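Local coordinates for alpha-catenin-like protein hmp-1 (Caenorhabditis elegans, PDB 5H5M) that is represented by the M domain of this worm alpha-catenin, which acts in the cadherin-catenin complex of adherens junctions and is required for cell migration and shape change, at residues A23-R27 with G28-P32; L77-Y80 with E81-T84; L132-E135 with A136-G140; V193-A196 with A197-L200. All coordinates share one frame; numbering follows the deposited sequence.

Contact 1. Residues A23-R27 with G28-P32; sequences AHYRR and GTDRP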
ATOM      1  N   ALA A  23      11.049 -41.892   4.299  1.00 54.45           N
ATOM      2  CA  ALA A  23      10.772 -43.116   5.042  1.00 60.39           C
ATOM      3  C   ALA A  23       9.703 -42.897   6.110  1.00 59.36           C
ATOM      4  O   ALA A  23       9.070 -43.848   6.566  1.00 52.12           O
ATOM      5  CB  ALA A  23      12.048 -43.651   5.677  1.00 54.36           C
ATOM      6  N   HIS A  24       9.501 -41.642   6.502  1.00 61.27           N
ATOM      7  CA  HIS A  24       8.535 -41.307   7.547  1.00 60.87           C
ATOM      8  C   HIS A  24       7.138 -41.011   7.007  1.00 54.86           C
ATOM      9  O   HIS A  24       6.163 -41.057   7.756  1.00 48.66           O
ATOM     10  CB  HIS A  24       9.019 -40.100   8.359  1.00 56.88           C
ATOM     11  CG  HIS A  24      10.151 -40.407   9.286  1.00 55.14           C
ATOM     12  ND1 HIS A  24      10.652 -39.482  10.178  1.00 56.96           N
ATOM     13  CD2 HIS A  24      10.884 -41.531   9.464  1.00 57.85           C
ATOM     14  CE1 HIS A  24      11.641 -40.024  10.865  1.00 60.82           C
ATOM     15  NE2 HIS A  24      11.803 -41.268  10.449  1.00 64.73           N
ATOM     16  N   TYR A  25       7.047 -40.696   5.718  1.00 46.34           N
ATOM     17  CA  TYR A  25       5.774 -40.308   5.116  1.00 47.32           C
ATOM     18  C   TYR A  25       4.708 -41.393   5.267  1.00 51.97           C
ATOM     19  O   TYR A  25       4.947 -42.563   4.968  1.00 51.82           O
ATOM     20  CB  TYR A  25       5.956 -39.970   3.635  1.00 47.06           C
ATOM     21  CG  TYR A  25       4.676 -39.530   2.953  1.00 53.64           C
ATOM     22  CD1 TYR A  25       4.303 -38.189   2.929  1.00 37.09           C
ATOM     23  CD2 TYR A  25       3.838 -40.455   2.341  1.00 44.53           C
ATOM     24  CE1 TYR A  25       3.134 -37.786   2.310  1.00 35.79           C
ATOM     25  CE2 TYR A  25       2.669 -40.060   1.728  1.00 46.94           C
ATOM     26  CZ  TYR A  25       2.322 -38.726   1.711  1.00 42.42           C
ATOM     27  OH  TYR A  25       1.157 -38.334   1.093  1.00 45.48           O
ATOM     28  N   ARG A  26       3.533 -40.986   5.736  1.00 47.76           N
ATOM     29  CA  ARG A  26       2.394 -41.886   5.875  1.00 52.04           C
ATOM     30  C   ARG A  26       1.168 -41.275   5.203  1.00 49.92           C
ATOM     31  O   ARG A  26       0.693 -40.217   5.618  1.00 47.10           O
ATOM     32  CB  ARG A  26       2.104 -42.168   7.350  1.00 48.34           C
ATOM     33  CG  ARG A  26       3.315 -42.602   8.156  1.00 52.65           C
ATOM     34  CD  ARG A  26       3.075 -42.409   9.643  1.00 53.54           C
ATOM     35  NE  ARG A  26       2.037 -43.299  10.151  1.00 56.06           N
ATOM     36  CZ  ARG A  26       1.464 -43.171  11.342  1.00 63.78           C
ATOM     37  NH1 ARG A  26       1.821 -42.180  12.148  1.00 59.86           N
ATOM     38  NH2 ARG A  26       0.529 -44.032  11.727  1.00 62.88           N
ATOM     39  N   ARG A  27       0.661 -41.948   4.173  1.00 51.54           N
ATOM     40  CA  ARG A  27      -0.445 -41.430   3.371  1.00 52.48           C
ATOM     41  C   ARG A  27      -1.671 -41.053   4.202  1.00 54.26           C
ATOM     42  O   ARG A  27      -2.250 -39.987   4.015  1.00 59.04           O
ATOM     43  CB  ARG A  27      -0.853 -42.450   2.304  1.00 51.96           C
ATOM     44  CG  ARG A  27      -2.111 -42.054   1.550  1.00 51.24           C
ATOM     45  CD  ARG A  27      -2.523 -43.087   0.520  1.00 60.25           C
ATOM     46  NE  ARG A  27      -3.810 -42.740  -0.079  1.00 67.66           N
ATOM     47  CZ  ARG A  27      -3.956 -41.918  -1.113  1.00 58.40           C
ATOM     48  NH1 ARG A  27      -2.893 -41.360  -1.676  1.00 48.36           N
ATOM     49  NH2 ARG A  27      -5.166 -41.656  -1.588  1.00 64.62           N
ATOM     50  N   GLY A  28      -2.057 -41.926   5.125  1.00 46.46           N
ATOM     51  CA  GLY A  28      -3.268 -41.719   5.897  1.00 48.69           C
ATOM     52  C   GLY A  28      -3.201 -40.611   6.931  1.00 56.65           C
ATOM     53  O   GLY A  28      -4.214 -40.267   7.543  1.00 59.92           O
ATOM     54  N   THR A  29      -2.013 -40.048   7.137  1.00 47.37           N
ATOM     55  CA  THR A  29      -1.853 -38.973   8.111  1.00 63.31           C
ATOM     56  C   THR A  29      -1.165 -37.749   7.510  1.00 53.12           C
ATOM     57  O   THR A  29      -1.665 -36.631   7.632  1.00 51.66           O
ATOM     58  CB  THR A  29      -1.054 -39.441   9.349  1.00 67.26           C
ATOM     59  OG1 THR A  29       0.125 -40.137   8.928  1.00 71.98           O
ATOM     60  CG2 THR A  29      -1.898 -40.367  10.213  1.00 67.72           C
ATOM     61  N   ASP A  30      -0.027 -37.963   6.857  1.00 52.61           N
ATOM     62  CA  ASP A  30       0.762 -36.861   6.310  1.00 51.89           C
ATOM     63  C   ASP A  30       0.090 -36.195   5.117  1.00 47.55           C
ATOM     64  O   ASP A  30       0.354 -35.032   4.822  1.00 40.37           O
ATOM     65  CB  ASP A  30       2.156 -37.348   5.909  1.00 58.70           C
ATOM     66  CG  ASP A  30       3.104 -37.440   7.088  1.00 58.30           C
ATOM     67  OD1 ASP A  30       3.101 -36.515   7.928  1.00 57.22           O
ATOM     68  OD2 ASP A  30       3.847 -38.441   7.177  1.00 61.95           O
ATOM     69  N   ARG A  31      -0.776 -36.927   4.426  1.00 53.38           N
ATOM     70  CA  ARG A  31      -1.457 -36.363   3.263  1.00 47.71           C
ATOM     71  C   ARG A  31      -2.679 -35.497   3.615  1.00 49.64           C
ATOM     72  O   ARG A  31      -2.797 -34.386   3.101  1.00 43.58           O
ATOM     73  CB  ARG A  31      -1.872 -37.472   2.291  1.00 37.95           C
ATOM     74  CG  ARG A  31      -2.566 -36.945   1.051  1.00 38.16           C
ATOM     75  CD  ARG A  31      -2.920 -38.050   0.066  1.00 46.38           C
ATOM     76  NE  ARG A  31      -3.321 -37.478  -1.215  1.00 58.95           N
ATOM     77  CZ  ARG A  31      -2.646 -37.628  -2.350  1.00 49.00           C
ATOM     78  NH1 ARG A  31      -1.540 -38.355  -2.378  1.00 35.55           N
ATOM     79  NH2 ARG A  31      -3.086 -37.057  -3.461  1.00 55.89           N
ATOM     80  N   PRO A  32      -3.593 -35.990   4.481  1.00 50.22           N
ATOM     81  CA  PRO A  32      -4.779 -35.161   4.741  1.00 44.45           C
ATOM     82  C   PRO A  32      -4.483 -33.821   5.418  1.00 46.06           C
ATOM     83  O   PRO A  32      -5.189 -32.845   5.153  1.00 47.00           O
ATOM     84  CB  PRO A  32      -5.631 -36.043   5.665  1.00 44.09           C
ATOM     85  CG  PRO A  32      -5.155 -37.425   5.431  1.00 44.76           C
ATOM     86  CD  PRO A  32      -3.691 -37.293   5.164  1.00 47.80           C
TER
HETATM   87  O   HOH W   1       4.866 -39.133   9.421  1.00 39.66           O
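The carboxylate of D30 folds back onto the chain entering helix 27-49 and takes the amide of R26, with D30 OD2 2.9 Å from R26 N and using its anti lone pair. The backbone answers in reverse: D30 N donates to R26 O at 2.7 Å, nearly along the C=O axis, while T29 N reaches that oxygen at 3.1 Å from above the carbonyl plane. Two firm bonds thus hold R26 O, and a water donating to both H24 O and D30 OD2 gives the carboxylate oxygen a second grip. With an alanine here, R26 N and the bridging water would probably lose their carboxylate acceptor. T29 OG1 lies 3.7 Å above one face of the R26 guanidinium, offset toward its rim.

Among the nonpolar contacts, Y25 CG lies anti to the backbone N (chi1 -179°), which lays the ring beside D30, CE1 3.8 Å from D30 CB, and sets the hydroxyl OH 3.4 Å from R31 CB.

R27 and R31 run side by side and converge on E81, which also binds the Y25 hydroxyl. The start of helix 27-49 meets the end of helix 56-80, with Y25 stacked on Y80 and packed on L77.

Contact 2. Residues L77-Y80 with E81-T84; sequences LTEY and EKST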
ATOM      1  N   LEU A  77       3.072 -35.140  -3.363  1.00 30.73           N
ATOM      2  CA  LEU A  77       2.451 -36.224  -2.601  1.00 31.76           C
ATOM      3  C   LEU A  77       2.465 -37.524  -3.395  1.00 32.91           C
ATOM      4  O   LEU A  77       2.593 -38.609  -2.822  1.00 50.58           O
ATOM      5  CB  LEU A  77       1.015 -35.863  -2.211  1.00 31.83           C
ATOM      6  CG  LEU A  77       0.835 -34.710  -1.221  1.00 38.22           C
ATOM      7  CD1 LEU A  77      -0.644 -34.436  -0.971  1.00 31.13           C
ATOM      8  CD2 LEU A  77       1.560 -35.003   0.083  1.00 31.36           C
ATOM      9  N   THR A  78       2.327 -37.410  -4.712  1.00 33.52           N
ATOM     10  CA  THR A  78       2.393 -38.571  -5.593  1.00 38.55           C
ATOM     11  C   THR A  78       3.788 -39.195  -5.540  1.00 35.62           C
ATOM     12  O   THR A  78       3.928 -40.418  -5.550  1.00 36.91           O
ATOM     13  CB  THR A  78       2.043 -38.202  -7.053  1.00 35.02           C
ATOM     14  OG1 THR A  78       0.704 -37.697  -7.111  1.00 39.09           O
ATOM     15  CG2 THR A  78       2.149 -39.416  -7.960  1.00 36.87           C
ATOM     16  N   GLU A  79       4.813 -38.349  -5.465  1.00 34.58           N
ATOM     17  CA  GLU A  79       6.192 -38.821  -5.403  1.00 35.67           C
ATOM     18  C   GLU A  79       6.537 -39.410  -4.037  1.00 48.32           C
ATOM     19  O   GLU A  79       7.275 -40.395  -3.951  1.00 46.36           O
ATOM     20  CB  GLU A  79       7.168 -37.693  -5.745  1.00 35.54           C
ATOM     21  CG  GLU A  79       7.063 -37.164  -7.173  1.00 38.27           C
ATOM     22  CD  GLU A  79       7.532 -38.158  -8.225  1.00 44.39           C
ATOM     23  OE1 GLU A  79       7.994 -39.261  -7.860  1.00 51.74           O
ATOM     24  OE2 GLU A  79       7.449 -37.828  -9.428  1.00 47.84           O
ATOM     25  N   TYR A  80       6.009 -38.812  -2.972  1.00 35.12           N
ATOM     26  CA  TYR A  80       6.196 -39.356  -1.629  1.00 35.98           C
ATOM     27  C   TYR A  80       5.636 -40.773  -1.525  1.00 41.63           C
ATOM     28  O   TYR A  80       6.171 -41.613  -0.804  1.00 47.60           O
ATOM     29  CB  TYR A  80       5.531 -38.467  -0.577  1.00 36.14           C
ATOM     30  CG  TYR A  80       6.440 -37.422   0.038  1.00 39.47           C
ATOM     31  CD1 TYR A  80       7.568 -37.792   0.758  1.00 37.20           C
ATOM     32  CD2 TYR A  80       6.149 -36.068  -0.075  1.00 36.27           C
ATOM     33  CE1 TYR A  80       8.395 -36.844   1.331  1.00 46.49           C
ATOM     34  CE2 TYR A  80       6.969 -35.110   0.496  1.00 39.65           C
ATOM     35  CZ  TYR A  80       8.090 -35.504   1.198  1.00 46.34           C
ATOM     36  OH  TYR A  80       8.909 -34.558   1.767  1.00 37.85           O
ATOM     37  N   GLU A  81       4.561 -41.032  -2.257  1.00 47.86           N
ATOM     38  CA  GLU A  81       3.867 -42.310  -2.170  1.00 40.58           C
ATOM     39  C   GLU A  81       4.444 -43.349  -3.131  1.00 39.14           C
ATOM     40  O   GLU A  81       3.941 -44.466  -3.221  1.00 40.33           O
ATOM     41  CB  GLU A  81       2.370 -42.099  -2.419  1.00 37.77           C
ATOM     42  CG  GLU A  81       1.700 -41.349  -1.272  1.00 39.72           C
ATOM     43  CD  GLU A  81       0.350 -40.755  -1.626  1.00 44.07           C
ATOM     44  OE1 GLU A  81      -0.142 -40.983  -2.753  1.00 49.42           O
ATOM     45  OE2 GLU A  81      -0.215 -40.043  -0.769  1.00 40.22           O
ATOM     46  N   LYS A  82       5.510 -42.980  -3.833  1.00 39.06           N
ATOM     47  CA  LYS A  82       6.227 -43.922  -4.690  1.00 40.51           C
ATOM     48  C   LYS A  82       7.554 -44.374  -4.080  1.00 53.95           C
ATOM     49  O   LYS A  82       8.317 -45.101  -4.720  1.00 60.21           O
ATOM     50  CB  LYS A  82       6.490 -43.312  -6.068  1.00 40.45           C
ATOM     51  CG  LYS A  82       5.255 -43.108  -6.916  1.00 51.55           C
ATOM     52  CD  LYS A  82       5.630 -42.541  -8.272  1.00 52.59           C
ATOM     53  CE  LYS A  82       4.398 -42.168  -9.071  1.00 53.62           C
ATOM     54  NZ  LYS A  82       4.741 -41.678 -10.436  1.00 45.18           N
ATOM     55  N   SER A  83       7.836 -43.941  -2.853  1.00 50.94           N
ATOM     56  CA  SER A  83       9.061 -44.358  -2.170  1.00 54.51           C
ATOM     57  C   SER A  83       8.990 -45.811  -1.724  1.00 45.00           C
ATOM     58  O   SER A  83       7.980 -46.258  -1.182  1.00 49.51           O
ATOM     59  CB  SER A  83       9.345 -43.463  -0.963  1.00 51.30           C
ATOM     60  OG  SER A  83      10.143 -42.357  -1.340  1.00 47.88           O
ATOM     61  N   THR A  84      10.072 -46.546  -1.965  1.00 61.47           N
ATOM     62  CA  THR A  84      10.153 -47.951  -1.579  1.00 48.79           C
ATOM     63  C   THR A  84      11.530 -48.277  -1.016  1.00 63.54           C
ATOM     64  O   THR A  84      12.392 -47.403  -0.912  1.00 51.62           O
ATOM     65  CB  THR A  84       9.870 -48.898  -2.767  1.00 63.64           C
ATOM     66  OG1 THR A  84      10.820 -48.656  -3.809  1.00 68.40           O
ATOM     67  CG2 THR A  84       8.461 -48.696  -3.315  1.00 58.66           C
TER
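K82 doubles back along the end of helix 56-80 to lie beside T78, the two side chains pointing the same way. From CB, which stands off the carbonyl oxygens of T78 and E79, the chain steps to K82 CG, set 3.3 Å from T78 O. K82 CD crosses the bent side chain of E79 at a slant, 4.1 Å from E79 OE1, and K82 CE meets T78 CG2 at 3.7 Å. That methyl is placed by its torsion, with CG2 anti to the backbone N, while OG1 turns back to bond Q74 O one turn earlier. At the tip, K82 NZ stays 4.8 Å from E79 OE1, too far for a salt bridge, though the opposite charges probably attract.

E81 runs extended beyond CG, passing L77 O with E81 CG at 3.3 Å, and so carries its carboxylate to R27, R31 and the hydroxyl of Y25. Shortened to an alanine, this position would probably leave both arginines without their shared carboxylate and the Y25 hydroxyl without its acceptor.

The backbone beneath is winding down. E81 N still makes the helical bond to L77 O, at 3.2 Å, with a weak second one to T78 O; K82 N bonds E79 O at 3.1 Å, from well above the carbonyl plane (71° out of it). The Y80 ring packs on I93 and I97 of helix 92-122, and its OH is bonded to the backbone at I18 and I20. A type I beta turn from Y80 to S83 overlaps the last helical residue, a common way for a helix to end and release its chain into a loop.

Contact 3. Residues L132-E135 with A136-G140; sequences LLIE and AAKEG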
ATOM      1  N   LEU A 132      -8.484  19.967   5.744  1.00 41.95           N
ATOM      2  CA  LEU A 132      -9.620  20.539   5.029  1.00 45.26           C
ATOM      3  C   LEU A 132     -10.850  20.605   5.928  1.00 46.46           C
ATOM      4  O   LEU A 132     -11.651  21.537   5.831  1.00 45.20           O
ATOM      5  CB  LEU A 132      -9.930  19.732   3.766  1.00 34.20           C
ATOM      6  CG  LEU A 132      -8.919  19.860   2.625  1.00 50.99           C
ATOM      7  CD1 LEU A 132      -9.381  19.077   1.405  1.00 45.81           C
ATOM      8  CD2 LEU A 132      -8.681  21.324   2.272  1.00 39.40           C
ATOM      9  N   LEU A 133     -10.995  19.614   6.804  1.00 36.15           N
ATOM     10  CA  LEU A 133     -12.105  19.591   7.750  1.00 39.73           C
ATOM     11  C   LEU A 133     -12.006  20.765   8.720  1.00 39.47           C
ATOM     12  O   LEU A 133     -12.962  21.522   8.888  1.00 47.49           O
ATOM     13  CB  LEU A 133     -12.135  18.266   8.519  1.00 27.16           C
ATOM     14  CG  LEU A 133     -13.204  18.117   9.605  1.00 26.51           C
ATOM     15  CD1 LEU A 133     -14.584  18.429   9.058  1.00 27.83           C
ATOM     16  CD2 LEU A 133     -13.174  16.716  10.210  1.00 24.73           C
ATOM     17  N   ILE A 134     -10.841  20.912   9.342  1.00 31.78           N
ATOM     18  CA  ILE A 134     -10.606  21.967  10.322  1.00 32.17           C
ATOM     19  C   ILE A 134     -10.786  23.361   9.726  1.00 38.79           C
ATOM     20  O   ILE A 134     -11.394  24.233  10.346  1.00 51.18           O
ATOM     21  CB  ILE A 134      -9.190  21.854  10.928  1.00 35.41           C
ATOM     22  CG1 ILE A 134      -9.031  20.517  11.647  1.00 33.96           C
ATOM     23  CG2 ILE A 134      -8.908  23.004  11.883  1.00 33.65           C
ATOM     24  CD1 ILE A 134      -7.731  20.378  12.398  1.00 46.35           C
ATOM     25  N   GLU A 135     -10.263  23.564   8.521  1.00 42.78           N
ATOM     26  CA  GLU A 135     -10.332  24.869   7.872  1.00 52.33           C
ATOM     27  C   GLU A 135     -11.772  25.255   7.534  1.00 52.37           C
ATOM     28  O   GLU A 135     -12.148  26.421   7.643  1.00 59.16           O
ATOM     29  CB  GLU A 135      -9.463  24.887   6.611  1.00 40.92           C
ATOM     30  CG  GLU A 135      -7.971  24.782   6.893  1.00 54.57           C
ATOM     31  CD  GLU A 135      -7.122  24.941   5.644  1.00 71.09           C
ATOM     32  OE1 GLU A 135      -7.696  25.125   4.550  1.00 74.67           O
ATOM     33  OE2 GLU A 135      -5.878  24.883   5.755  1.00 76.30           O
ATOM     34  N   ALA A 136     -12.576  24.275   7.135  1.00 48.95           N
ATOM     35  CA  ALA A 136     -13.992  24.517   6.879  1.00 53.02           C
ATOM     36  C   ALA A 136     -14.714  24.872   8.175  1.00 55.48           C
ATOM     37  O   ALA A 136     -15.586  25.744   8.194  1.00 63.62           O
ATOM     38  CB  ALA A 136     -14.636  23.302   6.227  1.00 38.29           C
ATOM     39  N   ALA A 137     -14.338  24.195   9.257  1.00 38.25           N
ATOM     40  CA  ALA A 137     -14.959  24.418  10.559  1.00 46.07           C
ATOM     41  C   ALA A 137     -14.586  25.783  11.139  1.00 53.20           C
ATOM     42  O   ALA A 137     -15.368  26.385  11.873  1.00 60.64           O
ATOM     43  CB  ALA A 137     -14.567  23.312  11.526  1.00 40.75           C
ATOM     44  N   LYS A 138     -13.396  26.270  10.808  1.00 49.54           N
ATOM     45  CA  LYS A 138     -12.935  27.554  11.329  1.00 54.73           C
ATOM     46  C   LYS A 138     -13.673  28.750  10.722  1.00 57.30           C
ATOM     47  O   LYS A 138     -13.570  29.863  11.228  1.00 56.45           O
ATOM     48  CB  LYS A 138     -11.428  27.715  11.097  1.00 50.99           C
ATOM     49  CG  LYS A 138     -10.565  26.943  12.072  1.00 51.72           C
ATOM     50  CD  LYS A 138      -9.092  27.288  11.909  1.00 56.35           C
ATOM     51  CE  LYS A 138      -8.235  26.512  12.896  1.00 54.14           C
ATOM     52  NZ  LYS A 138      -6.783  26.795  12.735  1.00 54.61           N
ATOM     53  N   GLU A 139     -14.423  28.516   9.649  1.00 60.88           N
ATOM     54  CA  GLU A 139     -15.031  29.611   8.895  1.00 58.66           C
ATOM     55  C   GLU A 139     -16.331  30.214   9.476  1.00 69.45           C
ATOM     56  O   GLU A 139     -16.462  31.440   9.478  1.00 86.48           O
ATOM     57  CB  GLU A 139     -15.260  29.170   7.450  1.00 56.84           C
ATOM     58  CG  GLU A 139     -14.006  29.341   6.619  1.00 64.56           C
ATOM     59  CD  GLU A 139     -14.293  29.592   5.150  1.00 76.25           C
ATOM     60  OE1 GLU A 139     -15.403  30.076   4.831  1.00 88.04           O
ATOM     61  OE2 GLU A 139     -13.395  29.326   4.317  1.00 74.84           O
ATOM     62  N   GLY A 140     -17.304  29.425   9.939  1.00 68.02           N
ATOM     63  CA  GLY A 140     -17.359  27.980   9.840  1.00 54.27           C
ATOM     64  C   GLY A 140     -18.381  27.565   8.793  1.00 51.76           C
ATOM     65  O   GLY A 140     -19.571  27.864   8.900  1.00 46.37           O
TER
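The shortest sound polar bond joins K138 N to I134 O, at 2.9 Å, with the donor tilted only 19° from the carbonyl plane. The same oxygen is crowded by carbon: K138 CG comes within 3.3 Å of I134 O, and A137 CB leans on it at 3.5 Å. From there the lysine continues extended, so that its CE touches the CG2 branch of I134 at 3.7 Å, the two side chains running side by side in one direction. The isoleucine meets it with that branch because CG2 is anti to the backbone N and CG1 lies beside the N instead.

Two further bonds of the same kind precede this one. A137 N donates to L133 O at 3.0 Å, and A136 N to L132 O at 3.2 Å, the latter from above the carbonyl plane. The methyl CB of A136 lies against the carbonyl oxygens of L132 and L133. Farther on, E139 CG rests 3.6 Å from E135 O, its aliphatic part against the backbone.

Residues of the two kinds face different ways. L133, I134, A136 and A137 are buried, I134 against M213 and K217 of helix 207-233 and A136 against N144 and T145 of helix 142-166, whereas E135, K138 and E139 are exposed. The chain at the close of helix 128-137 therefore has a buried apolar side and charged residues exposed to solvent: small alanines allow near approach of the neighbouring helices, the amides of A136, A137 and K138 are paired with carbonyls one turn back, and the lysine lays its first methylenes on the I134 carbonyl oxygen and only CE on the I134 methyl CG2.

Contact 4. Residues V193-A196 with A197-L200; sequences VAQA and AILL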
ATOM      1  N   VAL A 193     -13.273  13.177  16.565  1.00 32.32           N
ATOM      2  CA  VAL A 193     -12.583  14.236  15.835  1.00 23.72           C
ATOM      3  C   VAL A 193     -13.564  14.953  14.914  1.00 24.76           C
ATOM      4  O   VAL A 193     -13.587  16.181  14.850  1.00 33.49           O
ATOM      5  CB  VAL A 193     -11.404  13.689  15.004  1.00 29.75           C
ATOM      6  CG1 VAL A 193     -10.827  14.779  14.106  1.00 21.98           C
ATOM      7  CG2 VAL A 193     -10.328  13.123  15.912  1.00 25.69           C
ATOM      8  N   ALA A 194     -14.386  14.175  14.215  1.00 35.06           N
ATOM      9  CA  ALA A 194     -15.407  14.730  13.331  1.00 38.32           C
ATOM     10  C   ALA A 194     -16.364  15.645  14.093  1.00 29.90           C
ATOM     11  O   ALA A 194     -16.613  16.774  13.677  1.00 27.34           O
ATOM     12  CB  ALA A 194     -16.178  13.613  12.643  1.00 33.93           C
ATOM     13  N   GLN A 195     -16.885  15.153  15.212  1.00 24.39           N
ATOM     14  CA  GLN A 195     -17.823  15.918  16.029  1.00 28.01           C
ATOM     15  C   GLN A 195     -17.202  17.188  16.607  1.00 31.65           C
ATOM     16  O   GLN A 195     -17.883  18.204  16.748  1.00 45.41           O
ATOM     17  CB  GLN A 195     -18.374  15.049  17.162  1.00 29.96           C
ATOM     18  CG  GLN A 195     -19.287  13.932  16.687  1.00 36.39           C
ATOM     19  CD  GLN A 195     -20.448  14.443  15.852  1.00 40.49           C
ATOM     20  OE1 GLN A 195     -21.056  15.465  16.169  1.00 51.35           O
ATOM     21  NE2 GLN A 195     -20.757  13.733  14.775  1.00 39.93           N
ATOM     22  N   ALA A 196     -15.916  17.129  16.942  1.00 26.67           N
ATOM     23  CA  ALA A 196     -15.204  18.299  17.450  1.00 30.18           C
ATOM     24  C   ALA A 196     -15.190  19.419  16.411  1.00 29.79           C
ATOM     25  O   ALA A 196     -15.247  20.600  16.754  1.00 32.02           O
ATOM     26  CB  ALA A 196     -13.784  17.930  17.847  1.00 26.07           C
ATOM     27  N   ALA A 197     -15.115  19.035  15.141  1.00 30.05           N
ATOM     28  CA  ALA A 197     -15.118  19.997  14.044  1.00 36.53           C
ATOM     29  C   ALA A 197     -16.512  20.575  13.835  1.00 31.55           C
ATOM     30  O   ALA A 197     -16.663  21.759  13.542  1.00 39.86           O
ATOM     31  CB  ALA A 197     -14.612  19.347  12.765  1.00 27.26           C
ATOM     32  N   ILE A 198     -17.525  19.726  13.985  1.00 32.77           N
ATOM     33  CA  ILE A 198     -18.912  20.159  13.881  1.00 34.46           C
ATOM     34  C   ILE A 198     -19.214  21.191  14.961  1.00 35.71           C
ATOM     35  O   ILE A 198     -19.879  22.195  14.704  1.00 37.54           O
ATOM     36  CB  ILE A 198     -19.894  18.977  14.016  1.00 38.47           C
ATOM     37  CG1 ILE A 198     -19.572  17.888  12.994  1.00 40.60           C
ATOM     38  CG2 ILE A 198     -21.329  19.453  13.840  1.00 35.77           C
ATOM     39  CD1 ILE A 198     -19.680  18.349  11.556  1.00 49.61           C
ATOM     40  N   LEU A 199     -18.708  20.939  16.166  1.00 36.96           N
ATOM     41  CA  LEU A 199     -18.885  21.856  17.289  1.00 34.34           C
ATOM     42  C   LEU A 199     -18.171  23.177  17.033  1.00 38.63           C
ATOM     43  O   LEU A 199     -18.698  24.246  17.342  1.00 36.96           O
ATOM     44  CB  LEU A 199     -18.375  21.222  18.586  1.00 31.86           C
ATOM     45  CG  LEU A 199     -19.154  19.995  19.071  1.00 42.58           C
ATOM     46  CD1 LEU A 199     -18.460  19.328  20.254  1.00 30.75           C
ATOM     47  CD2 LEU A 199     -20.587  20.378  19.422  1.00 32.69           C
ATOM     48  N   LEU A 200     -16.969  23.098  16.467  1.00 35.68           N
ATOM     49  CA  LEU A 200     -16.205  24.295  16.143  1.00 39.89           C
ATOM     50  C   LEU A 200     -16.892  25.092  15.039  1.00 46.60           C
ATOM     51  O   LEU A 200     -16.939  26.320  15.088  1.00 51.48           O
ATOM     52  CB  LEU A 200     -14.780  23.938  15.722  1.00 34.03           C
ATOM     53  CG  LEU A 200     -13.946  25.122  15.222  1.00 40.39           C
ATOM     54  CD1 LEU A 200     -13.854  26.206  16.293  1.00 38.27           C
ATOM     55  CD2 LEU A 200     -12.556  24.674  14.777  1.00 40.54           C
TER
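I198 and L199 each lay a carbon of the side chain on a carbonyl oxygen one turn back: I198 CG1 is 3.2 Å from A194 O, and L199 CG is 3.2 Å from Q195 O. CG1 is brought there because it lies beside the backbone N, anti to the carbonyl carbon (chi1 -55°). The amide oxygen OE1 of Q195 also passes 4.3 Å from I198 CG1, a loose touch on the exposed side. A197 CB sits 3.4 Å from A194 O, so that this oxygen is flanked by two carbons.

What positions these groups is the helical backbone. I198 N bonds A194 O in the carbonyl plane at 3.1 Å, and L199 N bonds Q195 O at 2.9 Å; L200 N to A196 O follows at 3.0 Å. A197 N is shared between V193 O and, weakly, A194 O.

Farther out, A196 and A197 face N212 and M213 of helix 207-233, and L200 joins them on A209. V193, A197 and L200 meet L130, L133 and A137 of helix 128-137, while A194 and I198 pack on helix 142-166, placing helix 173-202 among three partners in a helical bundle.

How the contacts relate
All four contacts are local, each within one or two turns of chain, so they follow in series and none encloses or crosses another. Contact 1 marks the start of helix 27-49 and contact 2 the end of helix 56-80; the hairpin of these helices brings them together, centres 10 Å apart, joined by the salt bridge of R31 NH1 to E81 OE2 at 2.7 Å. Contact 3 lies at the end of helix 128-137 and contact 4 near the end of helix 173-202; they also touch through packing, A137 CB lying 3.3 Å from A197 O. The two pairs occupy opposite sides of the chain's centre, their centres 62 to 70 Å apart.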